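Local coordinates for protein pseudopilin EpsI (Vibrio vulnificus, PDB 2RET) that probably forms part of the periplasm-spanning pseudopilus of the type II secretion system, which exports proteases and toxins, and pairs here with the pseudopilin EpsJ, at residues 54-59 and 63-68; 14-19 and 42-47; 68-73 and 78-83. The protein carries 2 engineered substitutions. One frame throughout, in Å; residues are numbered along the deposited sequence.

In the fold
The three contacts belong to one globular domain, the part of EpsI that follows its N-terminal membrane helix, which this chain lacks; helix 8-30 packs on a four-stranded antiparallel sheet. Interactions 1 and 3 are consecutive hairpin contacts on strand 63-71. They share Val68, their centres are about 15 Å apart, and the salt bridge between Asp67 OD2 and Arg83 NH2 (3.0 Å) ties them. Interaction 2 lies about 11 Å, centre to centre, from interaction 3, which it meets round Ala17, whose O lies 3.5 Å from Ile80 CG2. Interactions 1 and 2 do not touch, their centres being about 24 Å apart; both reach EpsJ chains, whereas interaction 3 touches no other chain of the assembly.

Interaction 1. Residues 54-59 and 63-68; sequences APVATT and LKAFDV
Ala54 O is held by two groups of the facing strand: Asp67 N donates a hydrogen bond of 2.8 Å to it, and Phe66 CA adds a CA-H...O contact at 3.3 Å. The return bond, Ala54 N to Asp67 O (2.8 Å), completes a hydrogen-bonded antiparallel pair. Next comes the non-hydrogen-bonded pair Pro55 and Phe66; a proline fits here because it gives up no bond to segment 63-68 by lacking an N-H. Val56 N then donates to Ala65 O at 3.0 Å, but the hairpin is opening, and the reciprocal bond is replaced by a water that donates to Val56 O (2.7 Å) and accepts from Ala65 N (2.9 Å).

On one face of the sheet the small Ala65 lets the branched Val56 come close, CB to CB at 3.7 Å. With CG1 of Val56 anti to its N (chi1 173°), CG2 lies on the N side, so that this methyl sits over a face of the Asp67 carboxylate, nearest OD2 at 3.6 Å. That oxygen is also in a salt bridge with Arg83 on the next strand. On the other face Phe66 has its CG between N and carbonyl carbon (chi1 57°), and the ring leads away from segment 54-59 to pack on Val28 and Met29 of helix 8-30. Where the strand pairing gives out, Thr58 lays CG2 near the backbone of 63-65 and hydrogen-bonds through OG1 to Gln60 O within the connecting turn.

Direct amide bonding thus gives way to water along this hairpin, while the Asp67 carboxylate has a methyl over one face and its charge answered by Arg83, an ion pair that Val56 may shield a little from water.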
ATOM      1  N   ALA A  54      26.441 -14.654   2.285  1.00 19.78           N
ATOM      2  CA  ALA A  54      26.201 -15.740   3.237  1.00 19.10           C
ATOM      3  C   ALA A  54      24.772 -15.679   3.820  1.00 18.88           C
ATOM      4  O   ALA A  54      24.474 -14.747   4.563  1.00 18.53           O
ATOM      5  CB  ALA A  54      27.203 -15.643   4.395  1.00 19.02           C
ATOM      6  N   PRO A  55      23.913 -16.685   3.532  1.00 19.01           N
ATOM      7  CA  PRO A  55      22.618 -16.833   4.225  1.00 19.21           C
ATOM      8  C   PRO A  55      22.769 -16.927   5.729  1.00 19.25           C
ATOM      9  O   PRO A  55      23.759 -17.438   6.225  1.00 19.03           O
ATOM     10  CB  PRO A  55      22.046 -18.137   3.658  1.00 19.11           C
ATOM     11  CG  PRO A  55      22.735 -18.296   2.342  1.00 19.54           C
ATOM     12  CD  PRO A  55      24.093 -17.736   2.511  1.00 19.14           C
ATOM     13  N   VAL A  56      21.794 -16.375   6.427  1.00 19.69           N
ATOM     14  CA  VAL A  56      21.819 -16.251   7.863  1.00 19.98           C
ATOM     15  C   VAL A  56      20.646 -17.029   8.379  1.00 20.75           C
ATOM     16  O   VAL A  56      19.510 -16.780   7.947  1.00 20.59           O
ATOM     17  CB  VAL A  56      21.642 -14.782   8.308  1.00 19.73           C
ATOM     18  CG1 VAL A  56      21.502 -14.699   9.803  1.00 18.76           C
ATOM     19  CG2 VAL A  56      22.806 -13.933   7.834  1.00 18.71           C
ATOM     20  N   ALA A  57      20.924 -17.956   9.302  1.00 21.84           N
ATOM     21  CA  ALA A  57      19.883 -18.730   9.977  1.00 22.78           C
ATOM     22  C   ALA A  57      18.937 -17.802  10.730  1.00 23.23           C
ATOM     23  O   ALA A  57      19.373 -16.836  11.375  1.00 23.36           O
ATOM     24  CB  ALA A  57      20.504 -19.769  10.940  1.00 22.88           C
ATOM     25  N   THR A  58      17.646 -18.089  10.622  1.00 23.88           N
ATOM     26  CA  THR A  58      16.627 -17.288  11.278  1.00 24.57           C
ATOM     27  C   THR A  58      15.767 -18.188  12.199  1.00 24.76           C
ATOM     28  O   THR A  58      15.736 -19.416  12.048  1.00 24.75           O
ATOM     29  CB  THR A  58      15.763 -16.504  10.243  1.00 24.58           C
ATOM     30  OG1 THR A  58      14.765 -17.365   9.683  1.00 26.32           O
ATOM     31  CG2 THR A  58      16.618 -15.935   9.120  1.00 23.89           C
ATOM     32  N   THR A  59      15.108 -17.564  13.168  1.00 25.07           N
ATOM     33  CA  THR A  59      14.253 -18.272  14.125  1.00 25.40           C
ATOM     34  C   THR A  59      12.783 -17.940  13.854  1.00 25.53           C
ATOM     35  O   THR A  59      11.973 -17.836  14.777  1.00 25.87           O
ATOM     36  CB  THR A  59      14.631 -17.906  15.583  1.00 25.38           C
ATOM     37  OG1 THR A  59      16.045 -18.057  15.753  1.00 25.41           O
ATOM     38  CG2 THR A  59      13.887 -18.795  16.615  1.00 25.79           C
ATOM     39  N   LEU A  63      10.927 -14.147   7.314  1.00 24.86           N
ATOM     40  CA  LEU A  63      12.006 -13.464   6.625  1.00 24.23           C
ATOM     41  C   LEU A  63      13.244 -14.323   6.507  1.00 24.98           C
ATOM     42  O   LEU A  63      13.635 -14.984   7.462  1.00 25.30           O
ATOM     43  CB  LEU A  63      12.361 -12.178   7.347  1.00 23.59           C
ATOM     44  CG  LEU A  63      11.244 -11.163   7.563  1.00 22.84           C
ATOM     45  CD1 LEU A  63      11.807  -9.985   8.338  1.00 20.53           C
ATOM     46  CD2 LEU A  63      10.570 -10.728   6.261  1.00 20.72           C
ATOM     47  N   LYS A  64      13.869 -14.281   5.328  1.00 25.47           N
ATOM     48  CA  LYS A  64      15.210 -14.825   5.122  1.00 25.67           C
ATOM     49  C   LYS A  64      16.216 -13.679   5.228  1.00 25.19           C
ATOM     50  O   LYS A  64      15.885 -12.520   4.966  1.00 26.19           O
ATOM     51  CB  LYS A  64      15.311 -15.531   3.759  1.00 25.92           C
ATOM     52  CG  LYS A  64      14.288 -16.630   3.592  1.00 27.53           C
ATOM     53  CD  LYS A  64      14.475 -17.430   2.314  1.00 31.48           C
ATOM     54  CE  LYS A  64      13.956 -16.709   1.074  1.00 33.04           C
ATOM     55  NZ  LYS A  64      13.694 -17.688  -0.013  1.00 33.96           N
ATOM     56  N   ALA A  65      17.423 -13.996   5.669  1.00 23.60           N
ATOM     57  CA  ALA A  65      18.453 -12.994   5.854  1.00 22.78           C
ATOM     58  C   ALA A  65      19.712 -13.454   5.124  1.00 21.63           C
ATOM     59  O   ALA A  65      19.931 -14.632   4.944  1.00 20.38           O
ATOM     60  CB  ALA A  65      18.738 -12.773   7.339  1.00 22.04           C
ATOM     61  N   PHE A  66      20.508 -12.497   4.685  1.00 21.76           N
ATOM     62  CA  PHE A  66      21.828 -12.782   4.156  1.00 21.91           C
ATOM     63  C   PHE A  66      22.727 -11.642   4.541  1.00 22.15           C
ATOM     64  O   PHE A  66      22.270 -10.506   4.830  1.00 20.67           O
ATOM     65  CB  PHE A  66      21.830 -12.990   2.633  1.00 22.17           C
ATOM     66  CG  PHE A  66      21.282 -11.828   1.849  1.00 23.75           C
ATOM     67  CD1 PHE A  66      19.899 -11.658   1.708  1.00 26.14           C
ATOM     68  CD2 PHE A  66      22.136 -10.914   1.231  1.00 24.26           C
ATOM     69  CE1 PHE A  66      19.384 -10.592   0.992  1.00 25.68           C
ATOM     70  CE2 PHE A  66      21.630  -9.835   0.497  1.00 25.40           C
ATOM     71  CZ  PHE A  66      20.243  -9.684   0.384  1.00 26.70           C
ATOM     72  N   ASP A  67      24.009 -11.977   4.572  1.00 22.57           N
ATOM     73  CA  ASP A  67      25.090 -11.022   4.786  1.00 23.17           C
ATOM     74  C   ASP A  67      25.862 -10.910   3.501  1.00 22.58           C
ATOM     75  O   ASP A  67      26.106 -11.907   2.821  1.00 23.59           O
ATOM     76  CB  ASP A  67      26.035 -11.496   5.872  1.00 23.63           C
ATOM     77  CG  ASP A  67      25.495 -11.257   7.261  1.00 26.35           C
ATOM     78  OD1 ASP A  67      24.773 -10.249   7.467  1.00 32.01           O
ATOM     79  OD2 ASP A  67      25.834 -12.055   8.164  1.00 28.58           O
ATOM     80  N   VAL A  68      26.195  -9.679   3.160  1.00 22.38           N
ATOM     81  CA  VAL A  68      27.132  -9.345   2.106  1.00 21.78           C
ATOM     82  C   VAL A  68      28.338  -8.706   2.824  1.00 22.24           C
ATOM     83  O   VAL A  68      28.195  -7.707   3.546  1.00 21.43           O
ATOM     84  CB  VAL A  68      26.551  -8.340   1.098  1.00 22.00           C
ATOM     85  CG1 VAL A  68      27.593  -8.018  -0.023  1.00 22.45           C
ATOM     86  CG2 VAL A  68      25.225  -8.869   0.473  1.00 19.21           C
TER
HETATM   87  O   HOH W   1      18.054 -16.856   5.635  1.00 42.07           O

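Interaction 2. Residues 14-19 and 42-47; sequences KMFAAM and EELAGQ
Leu44 and Ala45 press on Phe16 and Met19 at the end of strand 38-44, where a type I' turn with Ala45 and Gly46 at its corners leads the hairpin back into strand 47-56. The packing is part of the pilin-like fold, in which an antiparallel sheet lies against a long helix. Walking along segment 42-47, Glu42 comes first; its two carboxylate oxygens hydrogen-bond to Asn23 and Gln24, a turn further along helix 8-30.

Leu44 uses both of its methyls. Because its CG is anti to the backbone N (chi1 -167°), the branched end reaches into the angle between the two helix residues. CD2 lies 3.7 Å from Phe16 CB, and CD1 touches Met19 CB at 3.9 Å. Met19, present as selenomethionine, crosses the leucine at about a right angle; its CG beside the backbone N (chi1 -74°) and an extended chi2 bring SE to the edge of the Phe16 ring, in its plane. Leucine suits the spot, since its forked tip can touch two neighbours on the helix at once.

Ala45 has left-handed backbone angles, which aim its methyl at the Phe16 ring; the methyl stands over the centre, 3.7 Å from the centroid and 13° off the normal, a CH-pi contact. The ring also meets Tyr158 of the EpsJ chain edge-to-face. EpsJ packs on Met19 and Leu44 as well, through its Ala162, and hydrogen-bonds to the backbone of Ala45.

Gly46 occupies the turn position where any CB would jam against the carbonyl O of Ala45. Gln47 closes the turn: its O accepts from Leu44 N at 2.9 Å, and Leu44 O receives both Gln47 N (3.2 Å) and Trp49 NE1.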
ATOM      1  N   LYS A  14      36.526   2.448   3.024  1.00 14.63           N
ATOM      2  CA  LYS A  14      35.192   2.276   3.605  1.00 15.54           C
ATOM      3  C   LYS A  14      34.025   2.593   2.609  1.00 15.38           C
ATOM      4  O   LYS A  14      33.049   1.865   2.496  1.00 14.22           O
ATOM      5  CB  LYS A  14      35.092   3.169   4.840  1.00 15.53           C
ATOM      6  CG  LYS A  14      34.161   2.681   5.883  1.00 18.43           C
ATOM      7  CD  LYS A  14      34.362   3.438   7.211  1.00 23.16           C
ATOM      8  CE  LYS A  14      33.578   4.761   7.226  1.00 25.49           C
ATOM      9  NZ  LYS A  14      32.142   4.576   7.694  1.00 26.69           N
HETATM   10  N   MSE A  15      34.175   3.680   1.880  1.00 15.28           N
HETATM   11  CA  MSE A  15      33.195   4.128   0.941  1.00 16.14           C
HETATM   12  C   MSE A  15      33.130   3.212  -0.287  1.00 15.28           C
HETATM   13  O   MSE A  15      32.056   2.847  -0.736  1.00 15.56           O
HETATM   14  CB  MSE A  15      33.561   5.550   0.513  1.00 16.80           C
HETATM   15  CG  MSE A  15      32.619   6.154  -0.493  1.00 21.45           C
HETATM   16 SE   MSE A  15      33.048   8.020  -0.848  1.00 35.64          SE
HETATM   17  CE  MSE A  15      34.114   8.515   0.750  1.00 25.72           C
ATOM     18  N   PHE A  16      34.278   2.852  -0.807  1.00 13.42           N
ATOM     19  CA  PHE A  16      34.335   1.990  -1.958  1.00 13.54           C
ATOM     20  C   PHE A  16      33.934   0.546  -1.665  1.00 13.74           C
ATOM     21  O   PHE A  16      33.212  -0.027  -2.477  1.00 14.02           O
ATOM     22  CB  PHE A  16      35.702   2.052  -2.615  1.00 12.93           C
ATOM     23  CG  PHE A  16      36.078   3.432  -3.107  1.00 13.86           C
ATOM     24  CD1 PHE A  16      35.136   4.277  -3.688  1.00 12.06           C
ATOM     25  CD2 PHE A  16      37.396   3.878  -3.013  1.00 13.95           C
ATOM     26  CE1 PHE A  16      35.490   5.532  -4.125  1.00 14.00           C
ATOM     27  CE2 PHE A  16      37.754   5.131  -3.473  1.00 11.04           C
ATOM     28  CZ  PHE A  16      36.816   5.958  -4.024  1.00 11.87           C
ATOM     29  N   ALA A  17      34.399  -0.039  -0.546  1.00 12.81           N
ATOM     30  CA  ALA A  17      33.899  -1.356  -0.130  1.00 13.21           C
ATOM     31  C   ALA A  17      32.368  -1.361   0.132  1.00 13.54           C
ATOM     32  O   ALA A  17      31.729  -2.330  -0.211  1.00 14.95           O
ATOM     33  CB  ALA A  17      34.704  -1.973   1.079  1.00 11.58           C
ATOM     34  N   ALA A  18      31.805  -0.294   0.711  1.00 13.93           N
ATOM     35  CA  ALA A  18      30.355  -0.134   0.836  1.00 14.17           C
ATOM     36  C   ALA A  18      29.627  -0.088  -0.526  1.00 14.78           C
ATOM     37  O   ALA A  18      28.553  -0.663  -0.686  1.00 14.89           O
ATOM     38  CB  ALA A  18      30.025   1.131   1.677  1.00 13.54           C
HETATM   39  N   MSE A  19      30.205   0.609  -1.510  1.00 15.25           N
HETATM   40  CA  MSE A  19      29.681   0.605  -2.851  1.00 15.52           C
HETATM   41  C   MSE A  19      29.546  -0.810  -3.428  1.00 16.07           C
HETATM   42  O   MSE A  19      28.519  -1.141  -3.962  1.00 17.17           O
HETATM   43  CB  MSE A  19      30.535   1.461  -3.770  1.00 15.78           C
HETATM   44  CG  MSE A  19      30.354   2.956  -3.566  1.00 16.04           C
HETATM   45 SE   MSE A  19      31.336   4.006  -4.885  1.00 20.50          SE
HETATM   46  CE  MSE A  19      30.156   3.832  -6.461  1.00 14.69           C
ATOM     47  N   GLU A  42      34.967  -7.758  -7.526  1.00 16.81           N
ATOM     48  CA  GLU A  42      34.545  -6.610  -8.241  1.00 17.72           C
ATOM     49  C   GLU A  42      35.706  -5.617  -8.247  1.00 17.46           C
ATOM     50  O   GLU A  42      36.287  -5.312  -7.202  1.00 17.37           O
ATOM     51  CB  GLU A  42      33.303  -6.007  -7.562  1.00 17.41           C
ATOM     52  CG  GLU A  42      32.779  -4.740  -8.235  1.00 18.90           C
ATOM     53  CD  GLU A  42      31.357  -4.347  -7.771  1.00 20.61           C
ATOM     54  OE1 GLU A  42      30.681  -5.184  -7.136  1.00 21.56           O
ATOM     55  OE2 GLU A  42      30.918  -3.207  -8.055  1.00 20.57           O
ATOM     56  N   GLU A  43      35.981  -5.074  -9.417  1.00 17.13           N
ATOM     57  CA  GLU A  43      36.884  -3.977  -9.582  1.00 18.08           C
ATOM     58  C   GLU A  43      36.119  -2.658  -9.405  1.00 18.11           C
ATOM     59  O   GLU A  43      35.117  -2.412 -10.072  1.00 18.27           O
ATOM     60  CB  GLU A  43      37.462  -4.064 -10.987  1.00 18.98           C
ATOM     61  CG  GLU A  43      38.486  -3.029 -11.289  1.00 22.36           C
ATOM     62  CD  GLU A  43      39.864  -3.441 -10.884  1.00 25.96           C
ATOM     63  OE1 GLU A  43      40.008  -4.469 -10.171  1.00 26.29           O
ATOM     64  OE2 GLU A  43      40.802  -2.714 -11.304  1.00 28.83           O
ATOM     65  N   LEU A  44      36.619  -1.788  -8.535  1.00 18.99           N
ATOM     66  CA  LEU A  44      36.006  -0.502  -8.281  1.00 19.37           C
ATOM     67  C   LEU A  44      37.075   0.418  -7.755  1.00 19.76           C
ATOM     68  O   LEU A  44      37.792   0.030  -6.825  1.00 19.44           O
ATOM     69  CB  LEU A  44      34.853  -0.627  -7.268  1.00 19.60           C
ATOM     70  CG  LEU A  44      33.884   0.552  -7.091  1.00 19.12           C
ATOM     71  CD1 LEU A  44      32.418   0.113  -6.941  1.00 15.97           C
ATOM     72  CD2 LEU A  44      34.278   1.401  -5.954  1.00 17.83           C
ATOM     73  N   ALA A  45      37.148   1.631  -8.340  1.00 19.04           N
ATOM     74  CA  ALA A  45      38.171   2.620  -8.052  1.00 19.09           C
ATOM     75  C   ALA A  45      39.576   2.064  -8.157  1.00 19.61           C
ATOM     76  O   ALA A  45      40.410   2.408  -7.360  1.00 19.78           O
ATOM     77  CB  ALA A  45      37.962   3.256  -6.672  1.00 19.37           C
ATOM     78  N   GLY A  46      39.830   1.193  -9.135  1.00 20.28           N
ATOM     79  CA  GLY A  46      41.188   0.710  -9.389  1.00 20.58           C
ATOM     80  C   GLY A  46      41.593  -0.495  -8.571  1.00 20.32           C
ATOM     81  O   GLY A  46      42.645  -1.071  -8.773  1.00 21.13           O
ATOM     82  N   GLN A  47      40.729  -0.906  -7.670  1.00 20.47           N
ATOM     83  CA  GLN A  47      41.038  -1.929  -6.710  1.00 20.41           C
ATOM     84  C   GLN A  47      40.108  -3.144  -6.891  1.00 21.06           C
ATOM     85  O   GLN A  47      38.885  -2.996  -7.099  1.00 20.44           O
ATOM     86  CB  GLN A  47      40.843  -1.307  -5.316  1.00 20.40           C
ATOM     87  CG  GLN A  47      41.347  -2.179  -4.218  1.00 20.83           C
ATOM     88  CD  GLN A  47      41.359  -1.524  -2.895  1.00 20.96           C
ATOM     89  OE1 GLN A  47      41.262  -0.292  -2.794  1.00 19.77           O
ATOM     90  NE2 GLN A  47      41.521  -2.341  -1.838  1.00 18.62           N
TER

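Interaction 3. Residues 68-73 and 78-83; sequences VSVAAT and PIITVR. Engineered in segment 68-73: Thr73 (natural residue Glu).
Ile80 holds its CG1 anti to the backbone N (chi1 -176°), which swings CG2 between N and carbonyl carbon and turns it toward Val70, whose CB it meets at 4.0 Å. On the other face, Thr81 places OG1 on the N side of its CB (chi1 -72°), so that the oxygen packs against Ser69 CB at 3.2 Å. Beta-branched residues such as these are common in strands, and the small Ser69 lets the threonine oxygen come close.

Between the strands, Val68 and Val82 form a hydrogen-bonded antiparallel pair, Val68 N donating to Val82 O (2.9 Å, 173° at the hydrogen) and Val82 N returning a bond to Val68 O. Ile80 O then takes Val70 N at 3.0 Å and is also approached by Ser69 CA at 3.2 Å. The pattern breaks at Val70 O, which is gripped twice: Ile79 N reaches it in the carbonyl plane at 2.7 Å, and Ile80 N makes a weak bond at 3.4 Å. The near-helical backbone of Ile79 is what brings both amides onto one oxygen. Before the bulge, Pro78 packs its CA against Ala71 CB at 3.8 Å, and its ring lies beside Ser69 CB.

The face carrying Val68, Val70 and Ile80 is turned to helix 8-30, where Val20 and Ala17 receive Val70 and Ile80; Ser69 and Thr81 point to the opposite face. Two residues opposing one make this a classic beta bulge, placed at the turn end of the hairpin that forms the last strand pair of the pseudopilin sheet.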
ATOM      1  N   VAL A  68      26.195  -9.679   3.160  1.00 22.38           N
ATOM      2  CA  VAL A  68      27.132  -9.345   2.106  1.00 21.78           C
ATOM      3  C   VAL A  68      28.338  -8.706   2.824  1.00 22.24           C
ATOM      4  O   VAL A  68      28.195  -7.707   3.546  1.00 21.43           O
ATOM      5  CB  VAL A  68      26.551  -8.340   1.098  1.00 22.00           C
ATOM      6  CG1 VAL A  68      27.593  -8.018  -0.023  1.00 22.45           C
ATOM      7  CG2 VAL A  68      25.225  -8.869   0.473  1.00 19.21           C
ATOM      8  N   SER A  69      29.507  -9.319   2.657  1.00 22.31           N
ATOM      9  CA  SER A  69      30.749  -8.809   3.229  1.00 22.64           C
ATOM     10  C   SER A  69      31.746  -8.576   2.101  1.00 21.26           C
ATOM     11  O   SER A  69      31.739  -9.302   1.121  1.00 21.92           O
ATOM     12  CB  SER A  69      31.295  -9.774   4.281  1.00 22.78           C
ATOM     13  OG  SER A  69      31.476 -11.052   3.743  1.00 27.90           O
ATOM     14  N   VAL A  70      32.560  -7.531   2.236  1.00 20.10           N
ATOM     15  CA  VAL A  70      33.553  -7.102   1.238  1.00 18.59           C
ATOM     16  C   VAL A  70      34.895  -6.875   1.961  1.00 18.33           C
ATOM     17  O   VAL A  70      34.979  -6.250   3.019  1.00 17.38           O
ATOM     18  CB  VAL A  70      33.084  -5.862   0.416  1.00 18.79           C
ATOM     19  CG1 VAL A  70      34.125  -5.450  -0.664  1.00 16.15           C
ATOM     20  CG2 VAL A  70      31.703  -6.121  -0.250  1.00 16.05           C
ATOM     21  N   ALA A  71      35.928  -7.460   1.371  1.00 18.57           N
ATOM     22  CA  ALA A  71      37.274  -7.523   1.924  1.00 17.77           C
ATOM     23  C   ALA A  71      38.297  -7.194   0.819  1.00 17.84           C
ATOM     24  O   ALA A  71      37.998  -7.280  -0.396  1.00 16.94           O
ATOM     25  CB  ALA A  71      37.528  -8.914   2.536  1.00 17.51           C
ATOM     26  N   ALA A  72      39.507  -6.828   1.260  1.00 18.40           N
ATOM     27  CA  ALA A  72      40.614  -6.474   0.381  1.00 17.92           C
ATOM     28  C   ALA A  72      41.406  -7.686  -0.197  1.00 18.07           C
ATOM     29  O   ALA A  72      42.148  -7.567  -1.189  1.00 16.84           O
ATOM     30  CB  ALA A  72      41.514  -5.519   1.142  1.00 18.71           C
ATOM     31  N   THR A  73      41.221  -8.861   0.401  1.00 19.05           N
ATOM     32  CA  THR A  73      41.760 -10.120  -0.137  1.00 19.72           C
ATOM     33  C   THR A  73      40.808 -11.277   0.130  1.00 20.48           C
ATOM     34  O   THR A  73      39.833 -11.113   0.838  1.00 20.16           O
ATOM     35  CB  THR A  73      43.120 -10.542   0.493  1.00 19.55           C
ATOM     36  OG1 THR A  73      42.870 -11.116   1.778  1.00 19.76           O
ATOM     37  CG2 THR A  73      44.107  -9.366   0.601  1.00 19.61           C
ATOM     38  N   PRO A  78      36.559  -8.665   6.542  1.00 23.54           N
ATOM     39  CA  PRO A  78      35.890  -7.682   5.730  1.00 23.24           C
ATOM     40  C   PRO A  78      36.049  -6.238   6.255  1.00 22.65           C
ATOM     41  O   PRO A  78      36.249  -5.998   7.444  1.00 22.53           O
ATOM     42  CB  PRO A  78      34.440  -8.159   5.734  1.00 23.27           C
ATOM     43  CG  PRO A  78      34.275  -8.911   7.007  1.00 24.05           C
ATOM     44  CD  PRO A  78      35.604  -9.556   7.243  1.00 24.36           C
ATOM     45  N   ILE A  79      36.024  -5.309   5.330  1.00 22.29           N
ATOM     46  CA  ILE A  79      35.971  -3.911   5.639  1.00 22.50           C
ATOM     47  C   ILE A  79      34.530  -3.623   6.031  1.00 22.80           C
ATOM     48  O   ILE A  79      34.280  -2.894   6.971  1.00 22.14           O
ATOM     49  CB  ILE A  79      36.416  -3.063   4.397  1.00 22.40           C
ATOM     50  CG1 ILE A  79      37.889  -3.339   4.082  1.00 24.42           C
ATOM     51  CG2 ILE A  79      36.119  -1.547   4.558  1.00 20.04           C
ATOM     52  CD1 ILE A  79      38.836  -3.192   5.278  1.00 24.83           C
ATOM     53  N   ILE A  80      33.588  -4.202   5.293  1.00 24.04           N
ATOM     54  CA  ILE A  80      32.162  -3.967   5.535  1.00 25.41           C
ATOM     55  C   ILE A  80      31.355  -5.256   5.468  1.00 25.12           C
ATOM     56  O   ILE A  80      31.618  -6.132   4.661  1.00 24.53           O
ATOM     57  CB  ILE A  80      31.601  -2.874   4.555  1.00 25.60           C
ATOM     58  CG1 ILE A  80      30.130  -2.537   4.861  1.00 26.63           C
ATOM     59  CG2 ILE A  80      31.798  -3.274   3.153  1.00 25.67           C
ATOM     60  CD1 ILE A  80      29.958  -1.681   6.093  1.00 28.46           C
ATOM     61  N   THR A  81      30.414  -5.377   6.388  1.00 25.64           N
ATOM     62  CA  THR A  81      29.397  -6.405   6.336  1.00 26.34           C
ATOM     63  C   THR A  81      28.034  -5.742   6.526  1.00 26.19           C
ATOM     64  O   THR A  81      27.866  -4.913   7.418  1.00 25.57           O
ATOM     65  CB  THR A  81      29.602  -7.492   7.405  1.00 26.57           C
ATOM     66  OG1 THR A  81      30.725  -8.289   7.058  1.00 29.16           O
ATOM     67  CG2 THR A  81      28.409  -8.418   7.456  1.00 27.80           C
ATOM     68  N   VAL A  82      27.077  -6.127   5.670  1.00 26.53           N
ATOM     69  CA  VAL A  82      25.705  -5.638   5.716  1.00 26.05           C
ATOM     70  C   VAL A  82      24.743  -6.819   5.627  1.00 25.15           C
ATOM     71  O   VAL A  82      24.856  -7.679   4.732  1.00 23.27           O
ATOM     72  CB  VAL A  82      25.402  -4.624   4.584  1.00 26.39           C
ATOM     73  CG1 VAL A  82      23.962  -4.093   4.697  1.00 26.97           C
ATOM     74  CG2 VAL A  82      26.394  -3.455   4.625  1.00 27.45           C
ATOM     75  N   ARG A  83      23.792  -6.815   6.565  1.00 25.10           N
ATOM     76  CA  ARG A  83      22.712  -7.823   6.651  1.00 25.05           C
ATOM     77  C   ARG A  83      21.468  -7.263   6.026  1.00 24.07           C
ATOM     78  O   ARG A  83      21.133  -6.112   6.253  1.00 23.88           O
ATOM     79  CB  ARG A  83      22.396  -8.194   8.111  1.00 25.48           C
ATOM     80  CG  ARG A  83      21.319  -9.283   8.253  1.00 26.61           C
ATOM     81  CD  ARG A  83      21.447  -9.981   9.585  1.00 27.10           C
ATOM     82  NE  ARG A  83      22.700 -10.721   9.689  1.00 29.90           N
ATOM     83  CZ  ARG A  83      23.090 -11.411  10.761  1.00 30.02           C
ATOM     84  NH1 ARG A  83      22.325 -11.485  11.846  1.00 30.28           N
ATOM     85  NH2 ARG A  83      24.252 -12.052  10.741  1.00 29.02           N
TER